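Local coordinates for extracellular solute-binding protein family 1 (Alicyclobacillus acidocaldarius subsp. acidocaldarius, PDB 4OVJ), which probably binds an extracellular solute and delivers it to a membrane transporter for uptake, at residues K22-L27 with Y306-A310; S203-L207 with A409-Q414; P294-W298 with V330-P334. The contacts are given in a common frame with arbitrary orientation. Where two conformers were deposited one is given. Numbering follows the deposited sequence.

Contact 1 (K22-L27 with Y306-A310); sequences KPVVTL and YPQQA
The start of strand 25-31 lies against the first turn of helix 307-319, burying 407 Å² in total; Leu27 and Ala310 have the closest CA atoms, at 7.0 Å. Tyr306 is the N-cap residue, and its O accepts from Ala310 N (2.9 Å). Lys22, in an extended loop, directs its CA-CB bond toward the helix and stretches with chi1 m and chi2 t, so that NZ donates to Gln308 OE1 at 2.9 Å. Pro23 O receives a water proton (2.7 Å), and the same water weakly accepts from Gln309 NE2 (3.3 Å). At Val25 the backbone becomes beta (phi/psi -137/163). Its CB stands 3.9 Å from the centroid of the Tyr306 ring, 6° off the normal, a CH-pi contact over the face; the m rotamer of Tyr306 lays the ring across the strand, and Val25 CG2 meets Gln309 CG at 3.7 Å. Thr26 points its CB away, but its N donates to a second water at 2.9 Å, which lies 3.0 Å from Tyr306 OH. Leu27 (m, t) completes the contact: CD2 touches Tyr306 CB (3.7 Å) and Ala310 CB (4.3 Å), while CD1 reaches Gln309 O (3.6 Å). Ile55, on the neighbouring parallel strand, touches both Leu27 and Gln309. A helix N-terminus covering parallel strands in this way is characteristic of the alpha/beta lobes of periplasmic-binding-protein folds.

Contact 2 (S203-L207 with A409-Q414); sequences SGTKL and ANDLLQ
Here a surface loop packs on the last turns of helix 398-414, the C-terminal helix of this two-lobed binding-protein fold, with 297 Å² buried in all. The loop leads into the short strand 207-208. Gly204 has left-handed backbone angles (phi/psi 71/27), Thr205 returns to -91/-16, and Lys206 extends (-157/170), which brings two CA pairs to 5.5 Å: Thr205 with Leu413 and Lys206 with Asn410. Within the loop, Thr205 N and Lys206 N both hydrogen-bond to Asn201 OD1.

Leu413 makes the main apolar contact. In its m, t rotamer it lies along the loop backbone: CB is 3.5 Å from Thr205 O, CD2 3.6 Å from Gly204 O and CD1 3.6 Å from Lys206 C. Leu207, also m, t, meets the helix with both branches, CD2 lying 4.1 Å from Leu413 CD1 and CD1 3.9 Å from Ala409 CB. Ile380 of helix 377-392 touches Ala409 and Leu413, extending the apolar patch. Lys206 (chi1 p) packs its CB 3.4 Å from Asn410 OD1, while the end of its chain leads away from the helix.

Asn410, one helical turn before Leu413, is the polar link. With chi1 at -85° and chi2 at -40°, its amide turns to the loop, and OD1 accepts a hydrogen bond from Leu207 N at 2.9 Å, with a nearly straight angle of 174°. The other end of that amide is bridged by water, which accepts from Asn410 ND2 at 3.2 Å and donates to Leu207 O at 2.9 Å.

Contact 3 (P294-W298 with V330-P334); sequences PSQFW and VRGIP
This is a polar, arginine-centred contact between strand 293-300 and the loop entering the short strand 333-334, near the middle of the chain. Both segments bond to strand 128-144, with Ser295 pairing through its backbone to Ala135 and Ile333 to Leu136, so the contact ties together two neighbours of one long strand. It buries a modest 204 Å², half of it on Arg331.

The irregularity in strand 293-300 positions the first partner: Ser295 has helical backbone angles (phi/psi -67/-45), whereas Gln296 after it is fully extended (-163/179). The nearest CA atoms, of Ser295 and Arg331, are 6.4 Å apart. The CA-CB bond of Ser295 points toward the loop and, with chi1 m, OG donates to Arg331 O at 2.6 Å. Gly332 follows with phi/psi 136/-166, angles that call for glycine; an ideal CB there would also clash with Ser295 OG.

The Arg331 side chain runs alongside the strand in the direction of Ser295 to Trp298, m, t, t with chi4 at 82°. Its NE donates to Gln296 OE1 at 2.7 Å with an angle of 145°. The indole of Trp298 (chi1 -55°, chi2 128°) brings CH2 over one face of the guanidinium, 4.0 Å from Arg331 NH2, which itself lies at the edge of the Trp298 ring. NH2 bonds in addition to Gln86 OE1 and Thr41 OG1, and Gln296 OE1 also accepts a hydrogen bond from Asn134 ND2.

Between these segments a neutral amide oxygen meets the guanidinium, and Gln86 and Thr41 add neutral acceptors, so the contact relies on hydrogen bonding and not charge pairing.

Overall arrangement
Contacts 1 and 3 both reach the same mixed sheet; their segments alternate along the chain, strand 293-300 being followed by helix 307-319. Their centres are 24 Å apart and their nearest atoms about 8 Å, without touching. Contact 1 lies at the periphery, 32 Å from the centre of the chain, whereas contact 3 is only 9 Å from it, where strand 128-144 collects its neighbours. Contact 2 sits in the other lobe, its centre 29 Å from that of contact 3 and 45 Å from that of contact 1; the loop it closes encloses contact 3 in sequence. The solute site of this family lies between the lobes; contact 3 is the most central of the three.

Contact 1 (K22-L27 with Y306-A310)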
ATOM      1  N   LYS A  22     -27.251  -3.467  26.468  1.00 28.50           N
ATOM      2  CA  LYS A  22     -28.169  -2.407  26.067  1.00 25.36           C
ATOM      3  C   LYS A  22     -29.245  -2.996  25.175  1.00 19.41           C
ATOM      4  O   LYS A  22     -29.066  -4.082  24.647  1.00 15.84           O
ATOM      5  CB  LYS A  22     -27.428  -1.335  25.281  1.00 27.43           C
ATOM      6  CG  LYS A  22     -26.540  -0.471  26.147  1.00 33.23           C
ATOM      7  CD  LYS A  22     -25.872   0.576  25.288  1.00 39.83           C
ATOM      8  CE  LYS A  22     -24.430   0.766  25.700  1.00 46.01           C
ATOM      9  NZ  LYS A  22     -23.727   1.617  24.712  1.00 45.05           N
ATOM     10  N   PRO A  23     -30.360  -2.269  24.991  1.00 17.48           N
ATOM     11  CA  PRO A  23     -31.399  -2.750  24.096  1.00 15.75           C
ATOM     12  C   PRO A  23     -30.882  -2.992  22.674  1.00 14.06           C
ATOM     13  O   PRO A  23     -29.958  -2.312  22.206  1.00 13.64           O
ATOM     14  CB  PRO A  23     -32.440  -1.629  24.106  1.00 18.39           C
ATOM     15  CG  PRO A  23     -32.174  -0.854  25.337  1.00 19.56           C
ATOM     16  CD  PRO A  23     -30.718  -0.989  25.625  1.00 19.69           C
ATOM     17  N   VAL A  24     -31.499  -3.964  22.016  1.00 11.63           N
ATOM     18  CA  VAL A  24     -31.118  -4.370  20.697  1.00 11.19           C
ATOM     19  C   VAL A  24     -31.258  -3.226  19.688  1.00 11.16           C
ATOM     20  O   VAL A  24     -32.205  -2.435  19.736  1.00 12.40           O
ATOM     21  CB  VAL A  24     -31.909  -5.621  20.256  1.00 11.91           C
ATOM     22  CG1 VAL A  24     -33.403  -5.354  20.242  1.00 13.65           C
ATOM     23  CG2 VAL A  24     -31.437  -6.099  18.896  1.00 12.66           C
ATOM     24  N   VAL A  25     -30.258  -3.116  18.816  1.00 11.01           N
ATOM     25  CA  VAL A  25     -30.275  -2.143  17.722  1.00 11.27           C
ATOM     26  C   VAL A  25     -29.770  -2.820  16.470  1.00 10.84           C
ATOM     27  O   VAL A  25     -29.145  -3.878  16.543  1.00 10.07           O
ATOM     28  CB  VAL A  25     -29.396  -0.892  18.015  1.00 13.44           C
ATOM     29  CG1 VAL A  25     -29.781  -0.246  19.341  1.00 14.55           C
ATOM     30  CG2 VAL A  25     -27.915  -1.223  17.976  1.00 14.03           C
ATOM     31  N   THR A  26     -30.042  -2.197  15.330  1.00 11.59           N
ATOM     32  CA  THR A  26     -29.532  -2.627  14.041  1.00 11.78           C
ATOM     33  C   THR A  26     -28.675  -1.531  13.413  1.00 11.93           C
ATOM     34  O   THR A  26     -29.081  -0.358  13.355  1.00 14.25           O
ATOM     35  CB  THR A  26     -30.679  -2.967  13.083  1.00 14.81           C
ATOM     36  OG1 THR A  26     -31.444  -4.033  13.637  1.00 19.40           O
ATOM     37  CG2 THR A  26     -30.153  -3.377  11.701  1.00 16.57           C
ATOM     38  N   LEU A  27     -27.492  -1.928  12.950  1.00 11.03           N
ATOM     39  CA  LEU A  27     -26.591  -1.061  12.196  1.00 10.78           C
ATOM     40  C   LEU A  27     -26.580  -1.506  10.755  1.00  9.58           C
ATOM     41  O   LEU A  27     -26.465  -2.703  10.488  1.00 10.02           O
ATOM     42  CB  LEU A  27     -25.155  -1.179  12.706  1.00 11.18           C
ATOM     43  CG  LEU A  27     -24.903  -0.840  14.167  1.00 13.06           C
ATOM     44  CD1 LEU A  27     -23.511  -1.277  14.590  1.00 13.73           C
ATOM     45  CD2 LEU A  27     -25.062   0.651  14.384  1.00 15.06           C
ATOM     46  N   TYR A 306     -26.749   5.360  16.453  1.00 11.07           N
ATOM     47  CA  TYR A 306     -26.115   4.377  17.334  1.00 11.81           C
ATOM     48  C   TYR A 306     -24.593   4.467  17.311  1.00 10.97           C
ATOM     49  O   TYR A 306     -23.907   3.476  17.021  1.00 10.49           O
ATOM     50  CB  TYR A 306     -26.558   2.981  16.908  1.00 12.64           C
ATOM     51  CG  TYR A 306     -28.052   2.854  16.792  1.00 12.88           C
ATOM     52  CD1 TYR A 306     -28.872   3.096  17.890  1.00 13.13           C
ATOM     53  CD2 TYR A 306     -28.648   2.519  15.579  1.00 13.47           C
ATOM     54  CE1 TYR A 306     -30.249   2.982  17.789  1.00 15.21           C
ATOM     55  CE2 TYR A 306     -30.021   2.407  15.465  1.00 15.25           C
ATOM     56  CZ  TYR A 306     -30.811   2.643  16.572  1.00 16.04           C
ATOM     57  OH  TYR A 306     -32.161   2.528  16.454  1.00 21.67           O
ATOM     58  N   PRO A 307     -24.049   5.641  17.655  1.00 10.79           N
ATOM     59  CA  PRO A 307     -22.595   5.771  17.585  1.00 11.34           C
ATOM     60  C   PRO A 307     -21.810   4.816  18.497  1.00 11.40           C
ATOM     61  O   PRO A 307     -20.740   4.366  18.098  1.00 12.05           O
ATOM     62  CB  PRO A 307     -22.347   7.239  17.946  1.00 11.84           C
ATOM     63  CG  PRO A 307     -23.539   7.650  18.744  1.00 11.57           C
ATOM     64  CD  PRO A 307     -24.690   6.872  18.173  1.00 11.20           C
ATOM     65  N   GLN A 308     -22.328   4.498  19.680  0.50 11.42           N
ATOM     66  CA  GLN A 308     -21.621   3.598  20.583  0.50 12.19           C
ATOM     67  C   GLN A 308     -21.522   2.193  19.991  0.50 10.58           C
ATOM     68  O   GLN A 308     -20.456   1.574  20.011  0.50 10.58           O
ATOM     69  CB  GLN A 308     -22.294   3.573  21.956  0.50 15.42           C
ATOM     70  CG  GLN A 308     -22.411   4.957  22.584  0.50 17.94           C
ATOM     71  CD  GLN A 308     -23.339   4.985  23.782  0.50 22.38           C
ATOM     72  OE1 GLN A 308     -23.013   4.459  24.847  0.50 28.37           O
ATOM     73  NE2 GLN A 308     -24.502   5.605  23.616  0.50 26.50           N
ATOM     74  N   GLN A 309     -22.624   1.700  19.438  1.00 10.00           N
ATOM     75  CA  GLN A 309     -22.630   0.370  18.817  1.00  9.67           C
ATOM     76  C   GLN A 309     -21.808   0.377  17.516  1.00  9.06           C
ATOM     77  O   GLN A 309     -21.143  -0.602  17.194  1.00  8.62           O
ATOM     78  CB  GLN A 309     -24.051  -0.101  18.567  1.00 10.54           C
ATOM     79  CG  GLN A 309     -24.854  -0.384  19.834  1.00 12.12           C
ATOM     80  CD  GLN A 309     -25.630   0.814  20.360  1.00 15.17           C
ATOM     81  OE1 GLN A 309     -25.368   1.968  20.003  1.00 14.49           O
ATOM     82  NE2 GLN A 309     -26.623   0.535  21.202  1.00 19.88           N
ATOM     83  N   ALA A 310     -21.841   1.490  16.784  1.00  8.75           N
ATOM     84  CA  ALA A 310     -21.056   1.619  15.548  1.00  9.05           C
ATOM     85  C   ALA A 310     -19.557   1.534  15.862  1.00  9.15           C
ATOM     86  O   ALA A 310     -18.808   0.833  15.169  1.00  9.55           O
ATOM     87  CB  ALA A 310     -21.382   2.917  14.829  1.00  9.36           C
TER
HETATM   88  O   HOH W   1     -27.400  -2.707  21.361  1.00 12.80           O
HETATM   89  O   HOH W   2     -32.321  -0.365  15.588  1.00 14.22           O

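Contact 2 (S203-L207 with A409-Q414)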
ATOM      1  N   SER A 203      -1.795  20.074  -3.363  1.00 27.32           N
ATOM      2  CA  SER A 203      -3.058  20.310  -4.072  1.00 32.10           C
ATOM      3  C   SER A 203      -3.158  19.552  -5.404  1.00 29.42           C
ATOM      4  O   SER A 203      -4.221  19.510  -6.031  1.00 30.92           O
ATOM      5  CB  SER A 203      -3.228  21.813  -4.315  1.00 37.41           C
ATOM      6  OG  SER A 203      -2.007  22.419  -4.718  1.00 41.24           O
ATOM      7  N   GLY A 204      -2.051  18.955  -5.833  1.00 24.11           N
ATOM      8  CA  GLY A 204      -2.001  18.261  -7.106  1.00 23.01           C
ATOM      9  C   GLY A 204      -2.053  19.197  -8.305  1.00 23.40           C
ATOM     10  O   GLY A 204      -2.491  18.783  -9.374  1.00 26.63           O
ATOM     11  N   THR A 205      -1.590  20.442  -8.141  1.00 23.35           N
ATOM     12  CA  THR A 205      -1.565  21.414  -9.243  1.00 23.62           C
ATOM     13  C   THR A 205      -0.253  21.394 -10.030  1.00 22.42           C
ATOM     14  O   THR A 205      -0.177  21.936 -11.135  1.00 21.26           O
ATOM     15  CB  THR A 205      -1.815  22.862  -8.760  1.00 26.63           C
ATOM     16  OG1 THR A 205      -0.799  23.264  -7.827  1.00 24.16           O
ATOM     17  CG2 THR A 205      -3.195  22.979  -8.114  1.00 29.65           C
ATOM     18  N   LYS A 206       0.782  20.793  -9.453  1.00 18.08           N
ATOM     19  CA  LYS A 206       2.030  20.588 -10.172  1.00 16.94           C
ATOM     20  C   LYS A 206       2.810  19.436  -9.557  1.00 14.58           C
ATOM     21  O   LYS A 206       2.451  18.932  -8.495  1.00 14.97           O
ATOM     22  CB  LYS A 206       2.882  21.854 -10.207  1.00 23.69           C
ATOM     23  CG  LYS A 206       2.997  22.617  -8.915  1.00 28.73           C
ATOM     24  CD  LYS A 206       3.881  23.857  -9.054  1.00 31.94           C
ATOM     25  CE  LYS A 206       3.290  24.861 -10.031  1.00 37.47           C
ATOM     26  NZ  LYS A 206       3.858  26.220  -9.831  1.00 43.32           N
ATOM     27  N   LEU A 207       3.863  19.022 -10.245  1.00 13.62           N
ATOM     28  CA  LEU A 207       4.743  17.992  -9.718  1.00 13.06           C
ATOM     29  C   LEU A 207       5.437  18.549  -8.492  1.00 13.23           C
ATOM     30  O   LEU A 207       5.696  19.750  -8.407  1.00 15.85           O
ATOM     31  CB  LEU A 207       5.758  17.560 -10.765  1.00 14.74           C
ATOM     32  CG  LEU A 207       5.165  16.908 -12.018  1.00 15.33           C
ATOM     33  CD1 LEU A 207       6.275  16.589 -12.994  1.00 16.53           C
ATOM     34  CD2 LEU A 207       4.395  15.643 -11.672  1.00 15.75           C
ATOM     35  N   ALA A 409       3.769  16.405 -17.918  1.00 19.29           N
ATOM     36  CA  ALA A 409       2.947  16.210 -16.736  1.00 18.84           C
ATOM     37  C   ALA A 409       2.493  17.548 -16.144  1.00 17.98           C
ATOM     38  O   ALA A 409       1.328  17.699 -15.801  1.00 20.81           O
ATOM     39  CB  ALA A 409       3.704  15.390 -15.694  1.00 19.76           C
ATOM     40  N   ASN A 410       3.407  18.513 -16.027  1.00 19.02           N
ATOM     41  CA  ASN A 410       3.053  19.832 -15.483  1.00 20.32           C
ATOM     42  C   ASN A 410       2.046  20.562 -16.361  1.00 21.18           C
ATOM     43  O   ASN A 410       1.161  21.245 -15.841  1.00 26.20           O
ATOM     44  CB  ASN A 410       4.287  20.707 -15.229  1.00 19.46           C
ATOM     45  CG  ASN A 410       4.928  20.439 -13.871  1.00 21.67           C
ATOM     46  OD1 ASN A 410       4.232  20.244 -12.874  1.00 22.51           O
ATOM     47  ND2 ASN A 410       6.258  20.454 -13.825  1.00 22.33           N
ATOM     48  N   ASP A 411       2.166  20.404 -17.677  1.00 24.86           N
ATOM     49  CA  ASP A 411       1.199  20.991 -18.625  1.00 28.56           C
ATOM     50  C   ASP A 411      -0.191  20.384 -18.444  1.00 28.80           C
ATOM     51  O   ASP A 411      -1.200  21.092 -18.459  1.00 28.37           O
ATOM     52  CB  ASP A 411       1.652  20.792 -20.086  1.00 30.79           C
ATOM     53  CG  ASP A 411       2.733  21.785 -20.516  1.00 39.39           C
ATOM     54  OD1 ASP A 411       2.971  22.780 -19.793  1.00 46.35           O
ATOM     55  OD2 ASP A 411       3.340  21.576 -21.597  1.00 44.05           O
ATOM     56  N   LEU A 412      -0.230  19.067 -18.277  1.00 25.69           N
ATOM     57  CA  LEU A 412      -1.473  18.352 -18.021  1.00 25.24           C
ATOM     58  C   LEU A 412      -2.102  18.766 -16.684  1.00 25.87           C
ATOM     59  O   LEU A 412      -3.310  18.997 -16.604  1.00 28.22           O
ATOM     60  CB  LEU A 412      -1.200  16.854 -18.029  1.00 23.90           C
ATOM     61  CG  LEU A 412      -2.373  15.897 -17.860  1.00 33.30           C
ATOM     62  CD1 LEU A 412      -3.466  16.183 -18.877  1.00 35.84           C
ATOM     63  CD2 LEU A 412      -1.873  14.467 -18.005  1.00 34.94           C
ATOM     64  N   LEU A 413      -1.293  18.860 -15.633  1.00 23.35           N
ATOM     65  CA  LEU A 413      -1.812  19.291 -14.341  1.00 22.14           C
ATOM     66  C   LEU A 413      -2.347  20.727 -14.355  1.00 26.12           C
ATOM     67  O   LEU A 413      -3.277  21.034 -13.621  1.00 28.45           O
ATOM     68  CB  LEU A 413      -0.749  19.157 -13.264  1.00 20.43           C
ATOM     69  CG  LEU A 413      -0.338  17.720 -12.954  1.00 19.99           C
ATOM     70  CD1 LEU A 413       0.869  17.762 -12.029  1.00 20.57           C
ATOM     71  CD2 LEU A 413      -1.479  16.936 -12.340  1.00 20.90           C
ATOM     72  N   GLN A 414      -1.748  21.592 -15.176  1.00 30.12           N
ATOM     73  CA  GLN A 414      -2.145  23.008 -15.254  1.00 32.99           C
ATOM     74  C   GLN A 414      -3.406  23.186 -16.113  1.00 38.65           C
ATOM     75  O   GLN A 414      -4.190  24.124 -15.907  1.00 44.23           O
ATOM     76  CB  GLN A 414      -0.990  23.866 -15.794  1.00 39.15           C
ATOM     77  CG  GLN A 414      -1.044  25.315 -15.328  1.00 45.94           C
ATOM     78  CD  GLN A 414      -0.089  26.229 -16.081  1.00 52.02           C
ATOM     79  OE1 GLN A 414       0.973  25.804 -16.540  1.00 62.46           O
ATOM     80  NE2 GLN A 414      -0.464  27.497 -16.202  1.00 52.22           N
TER
HETATM   81  O   HOH W   3       1.618  22.414 -13.294  1.00 31.79           O
HETATM   82  O   HOH W   4       6.690  21.087 -10.747  1.00 29.69           O

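Contact 3 (P294-W298 with V330-P334)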
ATOM      1  N   PRO A 294      -2.791   2.668   3.189  1.00 11.39           N
ATOM      2  CA  PRO A 294      -4.038   2.110   3.697  1.00 11.10           C
ATOM      3  C   PRO A 294      -4.863   1.526   2.556  1.00 10.86           C
ATOM      4  O   PRO A 294      -5.122   2.206   1.556  1.00 14.52           O
ATOM      5  CB  PRO A 294      -4.720   3.324   4.325  1.00 11.33           C
ATOM      6  CG  PRO A 294      -4.266   4.471   3.486  1.00 12.64           C
ATOM      7  CD  PRO A 294      -2.876   4.135   3.008  1.00 12.35           C
ATOM      8  N   SER A 295      -5.261   0.266   2.670  1.00 10.44           N
ATOM      9  CA  SER A 295      -6.005  -0.357   1.584  1.00 10.84           C
ATOM     10  C   SER A 295      -7.372   0.303   1.434  1.00 10.38           C
ATOM     11  O   SER A 295      -7.836   0.574   0.329  1.00 11.23           O
ATOM     12  CB  SER A 295      -6.190  -1.839   1.863  1.00 12.58           C
ATOM     13  OG  SER A 295      -4.922  -2.442   2.034  1.00 18.70           O
ATOM     14  N   GLN A 296      -8.007   0.507   2.572  1.00 10.55           N
ATOM     15  CA  GLN A 296      -9.358   1.045   2.673  1.00  9.97           C
ATOM     16  C   GLN A 296      -9.511   1.511   4.102  1.00  8.26           C
ATOM     17  O   GLN A 296      -8.593   1.362   4.898  1.00  8.50           O
ATOM     18  CB  GLN A 296     -10.452   0.002   2.394  1.00 13.32           C
ATOM     19  CG  GLN A 296     -10.135  -1.139   1.462  1.00 16.02           C
ATOM     20  CD  GLN A 296     -11.222  -2.184   1.460  1.00 16.07           C
ATOM     21  OE1 GLN A 296     -11.844  -2.460   2.505  1.00 16.78           O
ATOM     22  NE2 GLN A 296     -11.460  -2.778   0.309  1.00 17.88           N
ATOM     23  N   PHE A 297     -10.667   2.069   4.425  1.00  7.49           N
ATOM     24  CA  PHE A 297     -10.966   2.593   5.748  1.00  7.98           C
ATOM     25  C   PHE A 297     -12.344   2.141   6.197  1.00  7.95           C
ATOM     26  O   PHE A 297     -13.235   1.940   5.374  1.00  8.66           O
ATOM     27  CB  PHE A 297     -11.020   4.127   5.756  1.00  8.49           C
ATOM     28  CG  PHE A 297      -9.741   4.801   5.410  1.00  8.36           C
ATOM     29  CD1 PHE A 297      -9.354   4.933   4.087  1.00  9.52           C
ATOM     30  CD2 PHE A 297      -8.942   5.367   6.402  1.00  7.61           C
ATOM     31  CE1 PHE A 297      -8.162   5.549   3.757  1.00  9.89           C
ATOM     32  CE2 PHE A 297      -7.761   6.007   6.067  1.00  8.26           C
ATOM     33  CZ  PHE A 297      -7.364   6.082   4.745  1.00  9.24           C
ATOM     34  N   TRP A 298     -12.523   2.039   7.514  1.00  8.44           N
ATOM     35  CA  TRP A 298     -13.846   1.995   8.117  1.00  7.94           C
ATOM     36  C   TRP A 298     -14.206   3.408   8.569  1.00  7.60           C
ATOM     37  O   TRP A 298     -13.430   4.050   9.269  1.00  7.51           O
ATOM     38  CB  TRP A 298     -13.898   1.083   9.339  1.00  9.22           C
ATOM     39  CG  TRP A 298     -13.434  -0.310   9.139  1.00  9.69           C
ATOM     40  CD1 TRP A 298     -12.502  -0.952   9.893  1.00 10.94           C
ATOM     41  CD2 TRP A 298     -13.859  -1.248   8.142  1.00  9.66           C
ATOM     42  NE1 TRP A 298     -12.325  -2.230   9.443  1.00 10.97           N
ATOM     43  CE2 TRP A 298     -13.141  -2.441   8.364  1.00 10.30           C
ATOM     44  CE3 TRP A 298     -14.771  -1.200   7.081  1.00  9.30           C
ATOM     45  CZ2 TRP A 298     -13.301  -3.562   7.561  1.00 10.11           C
ATOM     46  CZ3 TRP A 298     -14.934  -2.322   6.295  1.00  9.77           C
ATOM     47  CH2 TRP A 298     -14.207  -3.484   6.542  1.00 10.07           C
ATOM     48  N   VAL A 330      -7.153 -10.694   2.613  1.00 15.70           N
ATOM     49  CA  VAL A 330      -7.807 -10.355   1.374  1.00 17.37           C
ATOM     50  C   VAL A 330      -7.614  -8.866   1.010  1.00 14.68           C
ATOM     51  O   VAL A 330      -7.266  -8.536  -0.120  1.00 16.68           O
ATOM     52  CB  VAL A 330      -9.319 -10.757   1.456  1.00 19.37           C
ATOM     53  CG1 VAL A 330     -10.060 -10.349   0.202  1.00 22.00           C
ATOM     54  CG2 VAL A 330      -9.464 -12.263   1.706  1.00 22.05           C
ATOM     55  N   ARG A 331      -7.795  -7.978   1.984  1.00 12.81           N
ATOM     56  CA  ARG A 331      -7.631  -6.528   1.763  1.00 12.77           C
ATOM     57  C   ARG A 331      -6.198  -6.021   1.951  1.00 12.27           C
ATOM     58  O   ARG A 331      -5.887  -4.868   1.639  1.00 13.68           O
ATOM     59  CB  ARG A 331      -8.528  -5.771   2.725  1.00 12.96           C
ATOM     60  CG  ARG A 331     -10.008  -5.901   2.430  1.00 13.85           C
ATOM     61  CD  ARG A 331     -10.778  -5.276   3.576  1.00 14.23           C
ATOM     62  NE  ARG A 331     -12.191  -5.042   3.284  1.00 14.96           N
ATOM     63  CZ  ARG A 331     -13.162  -5.953   3.367  1.00 14.75           C
ATOM     64  NH1 ARG A 331     -12.914  -7.210   3.717  1.00 17.07           N
ATOM     65  NH2 ARG A 331     -14.406  -5.599   3.099  1.00 14.97           N
ATOM     66  N   GLY A 332      -5.340  -6.876   2.480  1.00 12.24           N
ATOM     67  CA  GLY A 332      -3.985  -6.510   2.839  1.00 11.61           C
ATOM     68  C   GLY A 332      -3.605  -7.066   4.200  1.00 10.32           C
ATOM     69  O   GLY A 332      -4.282  -7.936   4.752  1.00 10.54           O
ATOM     70  N   ILE A 333      -2.505  -6.555   4.737  0.50 10.01           N
ATOM     71  CA  ILE A 333      -2.021  -6.964   6.045  0.50 10.76           C
ATOM     72  C   ILE A 333      -2.899  -6.342   7.130  0.50 10.07           C
ATOM     73  O   ILE A 333      -3.225  -5.161   7.048  0.50  9.58           O
ATOM     74  CB  ILE A 333      -0.570  -6.513   6.240  0.50 12.60           C
ATOM     75  CG1 ILE A 333       0.303  -7.185   5.188  0.50 14.87           C
ATOM     76  CG2 ILE A 333      -0.080  -6.866   7.635  0.50 12.77           C
ATOM     77  CD1 ILE A 333       0.021  -8.665   5.096  0.50 17.37           C
ATOM     78  N   PRO A 334      -3.284  -7.123   8.153  1.00 10.50           N
ATOM     79  CA  PRO A 334      -4.116  -6.556   9.206  1.00 11.37           C
ATOM     80  C   PRO A 334      -3.507  -5.326   9.854  1.00 10.21           C
ATOM     81  O   PRO A 334      -2.302  -5.279  10.124  1.00 10.26           O
ATOM     82  CB  PRO A 334      -4.220  -7.687  10.223  1.00 12.81           C
ATOM     83  CG  PRO A 334      -4.084  -8.920   9.403  1.00 13.70           C
ATOM     84  CD  PRO A 334      -3.104  -8.573   8.325  1.00 12.04           C
TER